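Local coordinates for 33-36 kDa outer membrane protein (Acinetobacter baumannii, PDB 6GIE) that probably acts as a porin, folding into a beta-barrel channel through the bacterial outer membrane, at residues E102-T107 against P111-A116; A66-Q71 against R194-G199; Q259-I262 against V266-G269. All coordinates share one frame; numbering follows the deposited sequence.

Contact 1. Residues E102-T107 against P111-A116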
ATOM      1  N   GLU A 102      -3.748   2.003 -11.739  1.00 18.17           N
ATOM      2  CA  GLU A 102      -3.731   0.582 -11.787  1.00 18.42           C
ATOM      3  C   GLU A 102      -4.831   0.114 -12.711  1.00 17.71           C
ATOM      4  O   GLU A 102      -5.975   0.622 -12.641  1.00 16.08           O
ATOM      5  CB  GLU A 102      -4.120   0.040 -10.409  1.00 19.54           C
ATOM      6  CG  GLU A 102      -3.188   0.448  -9.316  1.00 22.37           C
ATOM      7  CD  GLU A 102      -3.393  -0.447  -8.077  1.00 27.77           C
ATOM      8  OE1 GLU A 102      -2.770  -1.586  -7.968  1.00 24.22           O
ATOM      9  OE2 GLU A 102      -4.228  -0.000  -7.236  1.00 24.01           O
ATOM     10  N   ALA A 103      -4.490  -0.869 -13.526  1.00 17.10           N
ATOM     11  CA  ALA A 103      -5.418  -1.479 -14.462  1.00 20.13           C
ATOM     12  C   ALA A 103      -5.450  -2.992 -14.211  1.00 20.44           C
ATOM     13  O   ALA A 103      -4.398  -3.614 -14.211  1.00 19.05           O
ATOM     14  CB  ALA A 103      -4.936  -1.246 -15.866  1.00 21.18           C
ATOM     15  N   TYR A 104      -6.650  -3.529 -13.961  1.00 21.42           N
ATOM     16  CA  TYR A 104      -6.925  -4.991 -13.939  1.00 24.80           C
ATOM     17  C   TYR A 104      -7.688  -5.294 -15.205  1.00 25.85           C
ATOM     18  O   TYR A 104      -8.732  -4.682 -15.500  1.00 26.43           O
ATOM     19  CB  TYR A 104      -7.811  -5.407 -12.764  1.00 24.47           C
ATOM     20  CG  TYR A 104      -7.181  -5.134 -11.436  1.00 26.17           C
ATOM     21  CD1 TYR A 104      -7.202  -3.836 -10.873  1.00 22.90           C
ATOM     22  CD2 TYR A 104      -6.562  -6.155 -10.722  1.00 28.44           C
ATOM     23  CE1 TYR A 104      -6.594  -3.591  -9.630  1.00 36.53           C
ATOM     24  CE2 TYR A 104      -5.980  -5.905  -9.462  1.00 34.37           C
ATOM     25  CZ  TYR A 104      -5.997  -4.636  -8.929  1.00 30.85           C
ATOM     26  OH  TYR A 104      -5.380  -4.404  -7.728  1.00 52.42           O
ATOM     27  N   LEU A 105      -7.193  -6.248 -15.945  1.00 28.98           N
ATOM     28  CA  LEU A 105      -7.764  -6.549 -17.240  1.00 30.35           C
ATOM     29  C   LEU A 105      -7.968  -8.041 -17.298  1.00 31.05           C
ATOM     30  O   LEU A 105      -7.010  -8.798 -17.452  1.00 31.40           O
ATOM     31  CB  LEU A 105      -6.846  -6.063 -18.364  1.00 31.04           C
ATOM     32  CG  LEU A 105      -7.130  -6.612 -19.777  1.00 38.85           C
ATOM     33  CD1 LEU A 105      -8.447  -6.082 -20.321  1.00 37.15           C
ATOM     34  CD2 LEU A 105      -5.993  -6.296 -20.726  1.00 38.18           C
ATOM     35  N   PRO A 106      -9.218  -8.475 -17.131  1.00 36.42           N
ATOM     36  CA  PRO A 106      -9.608  -9.886 -17.400  1.00 35.08           C
ATOM     37  C   PRO A 106      -9.278 -10.290 -18.841  1.00 34.84           C
ATOM     38  O   PRO A 106      -9.380  -9.458 -19.736  1.00 32.48           O
ATOM     39  CB  PRO A 106     -11.129  -9.888 -17.205  1.00 36.77           C
ATOM     40  CG  PRO A 106     -11.400  -8.697 -16.324  1.00 39.46           C
ATOM     41  CD  PRO A 106     -10.331  -7.673 -16.591  1.00 34.84           C
ATOM     42  N   THR A 107      -8.860 -11.533 -19.027  1.00 32.13           N
ATOM     43  CA  THR A 107      -8.577 -12.099 -20.300  1.00 37.99           C
ATOM     44  C   THR A 107      -9.117 -13.544 -20.377  1.00 40.99           C
ATOM     45  O   THR A 107      -9.535 -14.127 -19.373  1.00 38.32           O
ATOM     46  CB  THR A 107      -7.049 -12.139 -20.563  1.00 41.56           C
ATOM     47  OG1 THR A 107      -6.460 -13.324 -19.966  1.00 36.44           O
ATOM     48  CG2 THR A 107      -6.381 -10.891 -20.065  1.00 34.35           C
ATOM     49  N   PRO A 111      -6.450 -13.144 -15.321  1.00 30.19           N
ATOM     50  CA  PRO A 111      -6.565 -11.692 -15.188  1.00 28.18           C
ATOM     51  C   PRO A 111      -5.163 -11.116 -15.207  1.00 27.35           C
ATOM     52  O   PRO A 111      -4.246 -11.667 -14.593  1.00 32.95           O
ATOM     53  CB  PRO A 111      -7.240 -11.511 -13.833  1.00 27.12           C
ATOM     54  CG  PRO A 111      -7.955 -12.838 -13.609  1.00 29.52           C
ATOM     55  CD  PRO A 111      -7.068 -13.859 -14.185  1.00 27.15           C
ATOM     56  N   VAL A 112      -5.007 -10.029 -15.930  1.00 25.28           N
ATOM     57  CA  VAL A 112      -3.742  -9.343 -16.096  1.00 24.33           C
ATOM     58  C   VAL A 112      -3.840  -7.953 -15.370  1.00 21.37           C
ATOM     59  O   VAL A 112      -4.888  -7.493 -15.024  1.00 19.72           O
ATOM     60  CB  VAL A 112      -3.478  -9.326 -17.630  1.00 34.91           C
ATOM     61  CG1 VAL A 112      -2.797  -8.060 -18.136  1.00 31.54           C
ATOM     62  CG2 VAL A 112      -2.760 -10.642 -18.040  1.00 35.02           C
ATOM     63  N   TYR A 113      -2.715  -7.339 -15.090  1.00 20.17           N
ATOM     64  CA  TYR A 113      -2.628  -6.208 -14.230  1.00 19.92           C
ATOM     65  C   TYR A 113      -1.450  -5.365 -14.685  1.00 19.18           C
ATOM     66  O   TYR A 113      -0.415  -5.926 -15.065  1.00 19.18           O
ATOM     67  CB  TYR A 113      -2.370  -6.671 -12.816  1.00 19.17           C
ATOM     68  CG  TYR A 113      -2.036  -5.544 -11.853  1.00 20.15           C
ATOM     69  CD1 TYR A 113      -0.722  -5.130 -11.662  1.00 19.30           C
ATOM     70  CD2 TYR A 113      -3.022  -4.929 -11.102  1.00 19.96           C
ATOM     71  CE1 TYR A 113      -0.417  -4.111 -10.810  1.00 17.35           C
ATOM     72  CE2 TYR A 113      -2.717  -3.903 -10.251  1.00 18.04           C
ATOM     73  CZ  TYR A 113      -1.392  -3.505 -10.109  1.00 19.00           C
ATOM     74  OH  TYR A 113      -1.038  -2.515  -9.182  1.00 18.65           O
ATOM     75  N   ALA A 114      -1.642  -4.039 -14.720  1.00 17.13           N
ATOM     76  CA  ALA A 114      -0.564  -3.116 -14.997  1.00 17.42           C
ATOM     77  C   ALA A 114      -0.651  -1.902 -14.117  1.00 18.71           C
ATOM     78  O   ALA A 114      -1.750  -1.546 -13.698  1.00 19.68           O
ATOM     79  CB  ALA A 114      -0.614  -2.733 -16.411  1.00 18.66           C
ATOM     80  N   SER A 115       0.500  -1.310 -13.769  1.00 19.30           N
ATOM     81  CA  SER A 115       0.489  -0.087 -12.984  1.00 18.97           C
ATOM     82  C   SER A 115       1.518   0.867 -13.468  1.00 18.65           C
ATOM     83  O   SER A 115       2.505   0.482 -14.031  1.00 17.42           O
ATOM     84  CB  SER A 115       0.710  -0.346 -11.497  1.00 18.95           C
ATOM     85  OG  SER A 115       2.105  -0.236 -11.156  1.00 22.52           O
ATOM     86  N   ALA A 116       1.232   2.142 -13.228  1.00 19.43           N
ATOM     87  CA  ALA A 116       2.083   3.259 -13.606  1.00 21.48           C
ATOM     88  C   ALA A 116       1.976   4.346 -12.508  1.00 22.66           C
ATOM     89  O   ALA A 116       0.870   4.598 -11.967  1.00 19.24           O
ATOM     90  CB  ALA A 116       1.633   3.828 -14.955  1.00 21.81           C
TER
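The carbonyl oxygen of Ala103 is approached from the opposing strand by one N-H donor and one CA-H. Ala114 N lies 2.8 Å from Ala103 O with a nearly straight hydrogen bond, and the CA-H of Tyr113 makes a second, weaker contact, with Tyr113 CA 3.1 Å from that oxygen. Ala103 N returns a bond to Ala114 O, closing the ring of a hydrogen-bonded pair. Leu105 and Val112 form the next such pair, with the same reciprocal backbone bonding. Between them sits the non-hydrogen-bonded pair Tyr104-Tyr113, whose side chains lie alongside each other and point the same way. Their rings meet edge to face: Tyr113 turns its CD2 edge onto a face of Tyr104, with CD2 3.5 Å from Tyr104 CE2, and the planes stand 69° apart.

The axes of strands 102-105 and 112-116 run antiparallel at 167°, the end of a beta hairpin in the porin barrel wall. Ala103, Leu105, Val112 and Ala114 are on its outer surface, whereas Glu102, Tyr104, Tyr113 and Ser115 point inward. On that inner side the Tyr113 ring, with CG anti to the backbone N (chi1 171°), carries its hydroxyl to the carboxylate of Glu102. Glu102 OE1 approaches at the ring's edge, but its modelled 2.3 Å separation from Tyr113 OH is too short to trust in detail. Glu102 OE2 bonds to Asn74, while Ser115 OG bonds to Glu140. At the turn, Thr107 CG2 crosses over Val112 CB at 4.1 Å, and Thr107 OG1 is held by the backbone of Tyr109 and Leu110.

Contact 2. Residues A66-Q71 against R194-G199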
ATOM      1  N   ALA A  66     -10.895  -4.110  -0.043  1.00 18.64           N
ATOM      2  CA  ALA A  66     -12.035  -4.251  -0.952  1.00 17.09           C
ATOM      3  C   ALA A  66     -11.659  -3.900  -2.382  1.00 16.69           C
ATOM      4  O   ALA A  66     -12.213  -4.543  -3.322  1.00 14.54           O
ATOM      5  CB  ALA A  66     -13.204  -3.367  -0.481  1.00 18.28           C
ATOM      6  N   ALA A  67     -10.737  -2.931  -2.571  1.00 14.52           N
ATOM      7  CA  ALA A  67     -10.381  -2.509  -3.977  1.00 18.03           C
ATOM      8  C   ALA A  67      -9.658  -3.671  -4.679  1.00 17.21           C
ATOM      9  O   ALA A  67      -9.993  -4.091  -5.839  1.00 16.91           O
ATOM     10  CB  ALA A  67      -9.522  -1.243  -4.032  1.00 15.21           C
ATOM     11  N   PHE A  68      -8.642  -4.167  -3.996  1.00 15.81           N
ATOM     12  CA  PHE A  68      -7.965  -5.398  -4.459  1.00 18.14           C
ATOM     13  C   PHE A  68      -8.903  -6.607  -4.701  1.00 16.47           C
ATOM     14  O   PHE A  68      -8.897  -7.252  -5.793  1.00 15.54           O
ATOM     15  CB  PHE A  68      -6.866  -5.803  -3.513  1.00 18.11           C
ATOM     16  CG  PHE A  68      -6.098  -6.989  -3.997  1.00 16.56           C
ATOM     17  CD1 PHE A  68      -5.160  -6.854  -5.013  1.00 19.44           C
ATOM     18  CD2 PHE A  68      -6.305  -8.214  -3.451  1.00 15.76           C
ATOM     19  CE1 PHE A  68      -4.458  -7.990  -5.479  1.00 22.79           C
ATOM     20  CE2 PHE A  68      -5.591  -9.360  -3.884  1.00 15.57           C
ATOM     21  CZ  PHE A  68      -4.683  -9.243  -4.903  1.00 17.60           C
ATOM     22  N   LEU A  69      -9.764  -6.875  -3.758  1.00 14.54           N
ATOM     23  CA  LEU A  69     -10.678  -7.985  -3.941  1.00 17.53           C
ATOM     24  C   LEU A  69     -11.685  -7.764  -5.064  1.00 19.30           C
ATOM     25  O   LEU A  69     -12.169  -8.715  -5.636  1.00 20.04           O
ATOM     26  CB  LEU A  69     -11.401  -8.342  -2.652  1.00 19.00           C
ATOM     27  CG  LEU A  69     -10.514  -8.861  -1.481  1.00 19.08           C
ATOM     28  CD1 LEU A  69     -11.274  -8.936  -0.189  1.00 18.54           C
ATOM     29  CD2 LEU A  69      -9.976 -10.237  -1.828  1.00 20.60           C
ATOM     30  N   ASN A  70     -12.080  -6.551  -5.410  1.00 21.91           N
ATOM     31  CA  ASN A  70     -12.809  -6.558  -6.617  1.00 24.86           C
ATOM     32  C   ASN A  70     -12.037  -6.095  -7.879  1.00 22.28           C
ATOM     33  O   ASN A  70     -12.620  -5.824  -8.880  1.00 21.43           O
ATOM     34  CB  ASN A  70     -14.343  -6.273  -6.534  1.00 35.64           C
ATOM     35  CG  ASN A  70     -14.810  -5.276  -5.486  1.00 26.25           C
ATOM     36  OD1 ASN A  70     -15.623  -4.500  -5.869  1.00 27.66           O
ATOM     37  ND2 ASN A  70     -14.538  -5.463  -4.148  1.00 22.19           N
ATOM     38  N   GLN A  71     -10.703  -6.125  -7.803  1.00 23.44           N
ATOM     39  CA  GLN A  71      -9.836  -5.835  -8.940  1.00 26.27           C
ATOM     40  C   GLN A  71     -10.269  -4.517  -9.513  1.00 20.26           C
ATOM     41  O   GLN A  71     -10.533  -4.395 -10.693  1.00 18.39           O
ATOM     42  CB  GLN A  71      -9.911  -6.982  -9.972  1.00 28.98           C
ATOM     43  CG  GLN A  71      -9.359  -8.249  -9.308  1.00 34.79           C
ATOM     44  CD  GLN A  71      -9.673  -9.523 -10.065  1.00 56.02           C
ATOM     45  OE1 GLN A  71      -9.208  -9.709 -11.172  1.00 48.88           O
ATOM     46  NE2 GLN A  71     -10.447 -10.417  -9.447  1.00 71.31           N
ATOM     47  N   ARG A 194       6.857  -7.931  -7.181  1.00 22.44           N
ATOM     48  CA  ARG A 194       6.063  -8.034  -5.994  1.00 21.73           C
ATOM     49  C   ARG A 194       4.871  -8.970  -6.077  1.00 20.60           C
ATOM     50  O   ARG A 194       4.299  -9.266  -7.162  1.00 16.96           O
ATOM     51  CB  ARG A 194       5.634  -6.607  -5.587  1.00 27.08           C
ATOM     52  CG  ARG A 194       4.547  -5.950  -6.379  1.00 24.80           C
ATOM     53  CD  ARG A 194       4.089  -4.608  -5.720  1.00 27.40           C
ATOM     54  NE  ARG A 194       3.078  -4.036  -6.622  1.00 19.35           N
ATOM     55  CZ  ARG A 194       1.787  -4.238  -6.495  1.00 18.55           C
ATOM     56  NH1 ARG A 194       1.292  -4.850  -5.438  1.00 23.09           N
ATOM     57  NH2 ARG A 194       0.960  -3.760  -7.391  1.00 21.00           N
ATOM     58  N   THR A 195       4.406  -9.327  -4.892  1.00 17.17           N
ATOM     59  CA  THR A 195       3.257 -10.189  -4.798  1.00 16.75           C
ATOM     60  C   THR A 195       2.298  -9.674  -3.787  1.00 14.30           C
ATOM     61  O   THR A 195       2.716  -9.001  -2.878  1.00 12.20           O
ATOM     62  CB  THR A 195       3.645 -11.625  -4.383  1.00 19.19           C
ATOM     63  OG1 THR A 195       4.201 -11.630  -3.085  1.00 19.44           O
ATOM     64  CG2 THR A 195       4.629 -12.199  -5.315  1.00 21.18           C
ATOM     65  N   LYS A 196       1.021  -9.979  -3.989  1.00 13.59           N
ATOM     66  CA  LYS A 196       0.004  -9.658  -3.055  1.00 14.81           C
ATOM     67  C   LYS A 196      -1.053 -10.740  -2.920  1.00 13.71           C
ATOM     68  O   LYS A 196      -1.592 -11.241  -3.912  1.00 12.14           O
ATOM     69  CB  LYS A 196      -0.722  -8.354  -3.479  1.00 18.39           C
ATOM     70  CG  LYS A 196      -1.637  -7.734  -2.379  1.00 18.30           C
ATOM     71  CD  LYS A 196      -2.112  -6.329  -2.858  1.00 25.23           C
ATOM     72  CE  LYS A 196      -3.301  -5.743  -2.141  1.00 22.52           C
ATOM     73  NZ  LYS A 196      -2.936  -5.457  -0.752  1.00 21.23           N
ATOM     74  N   TYR A 197      -1.428 -11.039  -1.671  1.00 13.65           N
ATOM     75  CA  TYR A 197      -2.518 -12.021  -1.460  1.00 13.90           C
ATOM     76  C   TYR A 197      -3.483 -11.527  -0.450  1.00 12.88           C
ATOM     77  O   TYR A 197      -3.074 -10.949   0.556  1.00 11.21           O
ATOM     78  CB  TYR A 197      -1.960 -13.417  -1.001  1.00 16.42           C
ATOM     79  CG  TYR A 197      -3.061 -14.448  -0.724  1.00 18.49           C
ATOM     80  CD1 TYR A 197      -3.752 -15.054  -1.766  1.00 21.64           C
ATOM     81  CD2 TYR A 197      -3.382 -14.824   0.557  1.00 21.91           C
ATOM     82  CE1 TYR A 197      -4.726 -15.989  -1.502  1.00 23.52           C
ATOM     83  CE2 TYR A 197      -4.352 -15.778   0.809  1.00 21.61           C
ATOM     84  CZ  TYR A 197      -5.009 -16.337  -0.216  1.00 23.47           C
ATOM     85  OH  TYR A 197      -6.002 -17.222   0.033  1.00 32.39           O
ATOM     86  N   VAL A 198      -4.748 -11.905  -0.628  1.00 13.98           N
ATOM     87  CA  VAL A 198      -5.769 -11.645   0.390  1.00 14.58           C
ATOM     88  C   VAL A 198      -6.733 -12.784   0.336  1.00 17.73           C
ATOM     89  O   VAL A 198      -7.295 -13.072  -0.700  1.00 24.71           O
ATOM     90  CB  VAL A 198      -6.498 -10.280   0.193  1.00 16.27           C
ATOM     91  CG1 VAL A 198      -7.610 -10.125   1.223  1.00 19.49           C
ATOM     92  CG2 VAL A 198      -5.522  -9.150   0.397  1.00 14.09           C
ATOM     93  N   GLY A 199      -6.840 -13.520   1.431  1.00 19.36           N
ATOM     94  CA  GLY A 199      -7.827 -14.569   1.538  1.00 22.35           C
ATOM     95  C   GLY A 199      -8.620 -14.536   2.837  1.00 26.64           C
ATOM     96  O   GLY A 199      -8.139 -14.099   3.904  1.00 25.05           O
TER
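One face of the Phe68 ring is occupied by the aliphatic end of Lys196, and a methyl of Val198 comes up obliquely at the CD2 corner. Lys196 CE stands 3.9 Å from the Phe68 ring centroid and 27° off the ring normal, a CH-pi contact displaced toward the rim; its nearest ring atoms, CG and CD1, are both 3.6 Å away. Lys196 CD follows along the CD1-CE1 side, and the two side chains run antiparallel, each reaching past the other. The hydroxyl of Tyr104 sits beyond the rim at CD1, slightly to the far side of the plane from Lys196, 3.7 Å from Phe68 CD1, and Leu150 also touches the Phe68 side chain.

Lys196 is extended as far as CE and then bends (chi4 66°), which lifts the ammonium farther above the same face. Lys196 NZ is thus 5.2 Å from the Phe68 centroid, at most a weak cation-pi attraction; its salt bridges to Glu65 and Glu211 are the stronger hold.

Phe68 belongs to the short helix 66-69, which lies in the connection between strands 55-57 and 74-83 and packs on the inner surface of the barrel wall, here strand 190-200. A Schellman motif ends the helix: Gln71, with a positive phi of 52°, is its C-prime residue, Gln71 N bonds to Phe68 O at 2.9 Å, and the following backbone N-H reaches Ala67 O.

Val198 meets two side chains of the helix, one on each methyl. Val198 CG2 meets Phe68 CD2 at 4.0 Å, while Val198 CG1 lies 3.9 Å from Leu69 CD2, the leucine crossing it at about a right angle.

Contact 3. Residues Q259-I262 against V266-G269. With C8E ((hydroxyethyloxy)tri(ethyloxy)octane), chain C.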
ATOM      1  N   GLN A 259      -5.476  -0.980  12.012  1.00 13.42           N
ATOM      2  CA  GLN A 259      -6.481  -0.217  11.391  1.00 14.38           C
ATOM      3  C   GLN A 259      -7.883  -0.672  11.734  1.00 14.59           C
ATOM      4  O   GLN A 259      -8.140  -1.889  11.836  1.00 15.12           O
ATOM      5  CB  GLN A 259      -6.253  -0.167   9.854  1.00 15.41           C
ATOM      6  CG  GLN A 259      -7.323   0.627   9.096  1.00 16.95           C
ATOM      7  CD  GLN A 259      -7.080   0.744   7.601  1.00 22.47           C
ATOM      8  OE1 GLN A 259      -7.257   1.824   7.022  1.00 30.55           O
ATOM      9  NE2 GLN A 259      -6.712  -0.366   6.956  1.00 23.65           N
ATOM     10  N   TYR A 260      -8.787   0.301  11.954  1.00 13.72           N
ATOM     11  CA  TYR A 260     -10.158  -0.058  12.323  1.00 15.68           C
ATOM     12  C   TYR A 260     -11.173   0.771  11.590  1.00 15.95           C
ATOM     13  O   TYR A 260     -11.112   1.991  11.636  1.00 15.64           O
ATOM     14  CB  TYR A 260     -10.426   0.085  13.845  1.00 16.86           C
ATOM     15  CG  TYR A 260     -11.892  -0.239  14.242  1.00 18.44           C
ATOM     16  CD1 TYR A 260     -12.416  -1.515  14.072  1.00 21.20           C
ATOM     17  CD2 TYR A 260     -12.731   0.722  14.747  1.00 20.05           C
ATOM     18  CE1 TYR A 260     -13.742  -1.820  14.384  1.00 22.28           C
ATOM     19  CE2 TYR A 260     -14.054   0.442  15.095  1.00 21.59           C
ATOM     20  CZ  TYR A 260     -14.564  -0.834  14.912  1.00 24.08           C
ATOM     21  OH  TYR A 260     -15.872  -1.142  15.248  1.00 26.37           O
ATOM     22  N   PHE A 261     -12.139   0.107  10.960  1.00 16.90           N
ATOM     23  CA  PHE A 261     -13.240   0.805  10.299  1.00 17.89           C
ATOM     24  C   PHE A 261     -14.343   1.008  11.298  1.00 19.33           C
ATOM     25  O   PHE A 261     -15.004   0.079  11.673  1.00 22.08           O
ATOM     26  CB  PHE A 261     -13.780  -0.008   9.127  1.00 18.53           C
ATOM     27  CG  PHE A 261     -13.018   0.167   7.880  1.00 19.20           C
ATOM     28  CD1 PHE A 261     -11.781  -0.476   7.715  1.00 19.18           C
ATOM     29  CD2 PHE A 261     -13.533   0.935   6.839  1.00 19.13           C
ATOM     30  CE1 PHE A 261     -11.075  -0.335   6.533  1.00 21.38           C
ATOM     31  CE2 PHE A 261     -12.830   1.074   5.654  1.00 17.95           C
ATOM     32  CZ  PHE A 261     -11.602   0.425   5.502  1.00 18.56           C
ATOM     33  N   ILE A 262     -14.542   2.241  11.726  1.00 22.28           N
ATOM     34  CA  ILE A 262     -15.616   2.595  12.678  1.00 23.72           C
ATOM     35  C   ILE A 262     -16.952   2.385  11.972  1.00 23.64           C
ATOM     36  O   ILE A 262     -17.895   1.917  12.554  1.00 23.75           O
ATOM     37  CB  ILE A 262     -15.466   4.075  13.125  1.00 24.33           C
ATOM     38  CG1 ILE A 262     -14.128   4.290  13.829  1.00 21.57           C
ATOM     39  CG2 ILE A 262     -16.644   4.523  13.975  1.00 31.29           C
ATOM     40  CD1 ILE A 262     -13.819   5.730  14.095  1.00 23.92           C
ATOM     41  N   VAL A 266     -15.593   5.157   7.315  1.00 22.28           N
ATOM     42  CA  VAL A 266     -14.558   5.804   8.050  1.00 21.94           C
ATOM     43  C   VAL A 266     -13.651   4.823   8.756  1.00 20.62           C
ATOM     44  O   VAL A 266     -14.106   4.035   9.577  1.00 23.43           O
ATOM     45  CB  VAL A 266     -15.176   6.759   9.073  1.00 26.53           C
ATOM     46  CG1 VAL A 266     -14.072   7.560   9.735  1.00 30.86           C
ATOM     47  CG2 VAL A 266     -16.137   7.712   8.374  1.00 34.08           C
ATOM     48  N   ALA A 267     -12.363   4.933   8.488  1.00 17.30           N
ATOM     49  CA  ALA A 267     -11.358   4.118   9.166  1.00 18.48           C
ATOM     50  C   ALA A 267     -10.266   4.999   9.804  1.00 17.26           C
ATOM     51  O   ALA A 267      -9.957   6.060   9.315  1.00 16.50           O
ATOM     52  CB  ALA A 267     -10.753   3.080   8.193  1.00 17.99           C
ATOM     53  N   VAL A 268      -9.729   4.583  10.936  1.00 16.78           N
ATOM     54  CA  VAL A 268      -8.551   5.228  11.480  1.00 15.35           C
ATOM     55  C   VAL A 268      -7.541   4.174  11.799  1.00 14.70           C
ATOM     56  O   VAL A 268      -7.873   2.964  11.912  1.00 13.40           O
ATOM     57  CB  VAL A 268      -8.898   5.971  12.740  1.00 16.89           C
ATOM     58  CG1 VAL A 268      -9.863   7.119  12.395  1.00 17.12           C
ATOM     59  CG2 VAL A 268      -9.537   5.031  13.765  1.00 17.44           C
ATOM     60  N   GLY A 269      -6.299   4.636  11.962  1.00 14.59           N
ATOM     61  CA  GLY A 269      -5.200   3.756  12.120  1.00 12.97           C
ATOM     62  C   GLY A 269      -3.958   4.344  12.688  1.00 13.38           C
ATOM     63  O   GLY A 269      -3.799   5.556  12.804  1.00 13.29           O
TER
HETATM   64  C6  C8E C 302      -7.576  -0.726  17.094  1.00 19.29           C
HETATM   65  C7  C8E C 302      -6.528   0.229  16.604  1.00 16.75           C
HETATM   66  C8  C8E C 302      -7.062   1.169  15.546  1.00 15.04           C
HETATM   67  O9  C8E C 302      -6.890   2.540  15.967  1.00 23.92           O
HETATM   68  C10 C8E C 302      -5.567   3.062  15.953  1.00 21.55           C
HETATM   69  C11 C8E C 302      -5.498   4.476  16.519  1.00 30.27           C
HETATM   70  O12 C8E C 302      -4.981   4.610  17.858  1.00 27.88           O
HETATM   71  C13 C8E C 302      -4.140   3.605  18.352  1.00 27.32           C
HETATM   72  C14 C8E C 302      -3.104   4.106  19.332  1.00 24.31           C
HETATM   73  O15 C8E C 302      -2.037   3.205  19.046  1.00 22.86           O
HETATM   74  C16 C8E C 302      -0.789   3.421  19.631  1.00 31.39           C
HETATM   75  C17 C8E C 302       0.243   2.931  18.631  1.00 28.08           C
HETATM   76  O18 C8E C 302      -0.229   1.831  17.863  1.00 26.32           O
HETATM   77  C19 C8E C 302       0.703   1.532  16.813  1.00 28.68           C
HETATM   78  C20 C8E C 302       0.205   0.348  15.987  1.00 33.14           C
HETATM   79  O21 C8E C 302       0.829  -0.870  16.418  1.00 30.44           O
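The Phe261 ring lies flat over the methyl of Ala267, whose CB is 3.5 Å from the ring centroid and just 4° off the ring normal. All six ring carbons are therefore almost equidistant from Ala267 CB, a centred CH-pi contact. It spans a non-hydrogen-bonded pair in the antiparallel hairpin of strands 252-261 and 266-276, two neighbouring staves of the porin barrel. Phe261 CG is anti to its carbonyl carbon (chi1 -84°), a torsion that swings the ring across to the partner strand. The Phe261 side chain also packs on Leu63 and Ala64, so the inner side of this hairpin meets the connection that enters the barrel.

Gln259 faces the same way, opposite Gly269, and its extended chain brings OE1 to 3.9 Å from Ala267 CB. That oxygen accepts a hydrogen bond from Lys293 on strand 285-295.

Tyr260 and Val268 form the hydrogen-bonded pair between these two inward steps. Tyr260 N is 2.8 Å from Val268 O in a nearly straight bond, and the return bond from Val268 N to Tyr260 O is 3.0 Å. Closer to the turn the ladder degrades: Ile262 N remains 2.8 Å from Val266 O, but the angle at hydrogen falls to 127°, so the bond is weak. The tyrosine side chain projects outward, its hydroxyl bonded to Lys233. Beside it a C8E detergent molecule bends over the outer surface, bringing its C8 to 3.9 Å from Tyr260 CB and its C10 to 3.9 Å from Gly269 C.

In the fold
From the N terminus, the chain first reaches 66-71, after strand 55-57; its partner 194-199 comes more than 120 residues later, so contact 2 closes the longest loop. Contact 1 opens and closes within that span as a local hairpin. Contact 3, another hairpin, follows in series, and no loops cross. Contacts 1 and 3 each join a pair of adjacent strands; the centres of the two contacts are about 28 Å apart. Contact 2 ties the inserted helix to the wall. Contacts 1 and 2 touch directly: Tyr113 OH is 3.0 Å from Arg194 NH2, and Tyr104 CD1 is 3.4 Å from Gln71 O. Contacts 2 and 3 do not touch, their nearest atoms being about 7 Å apart.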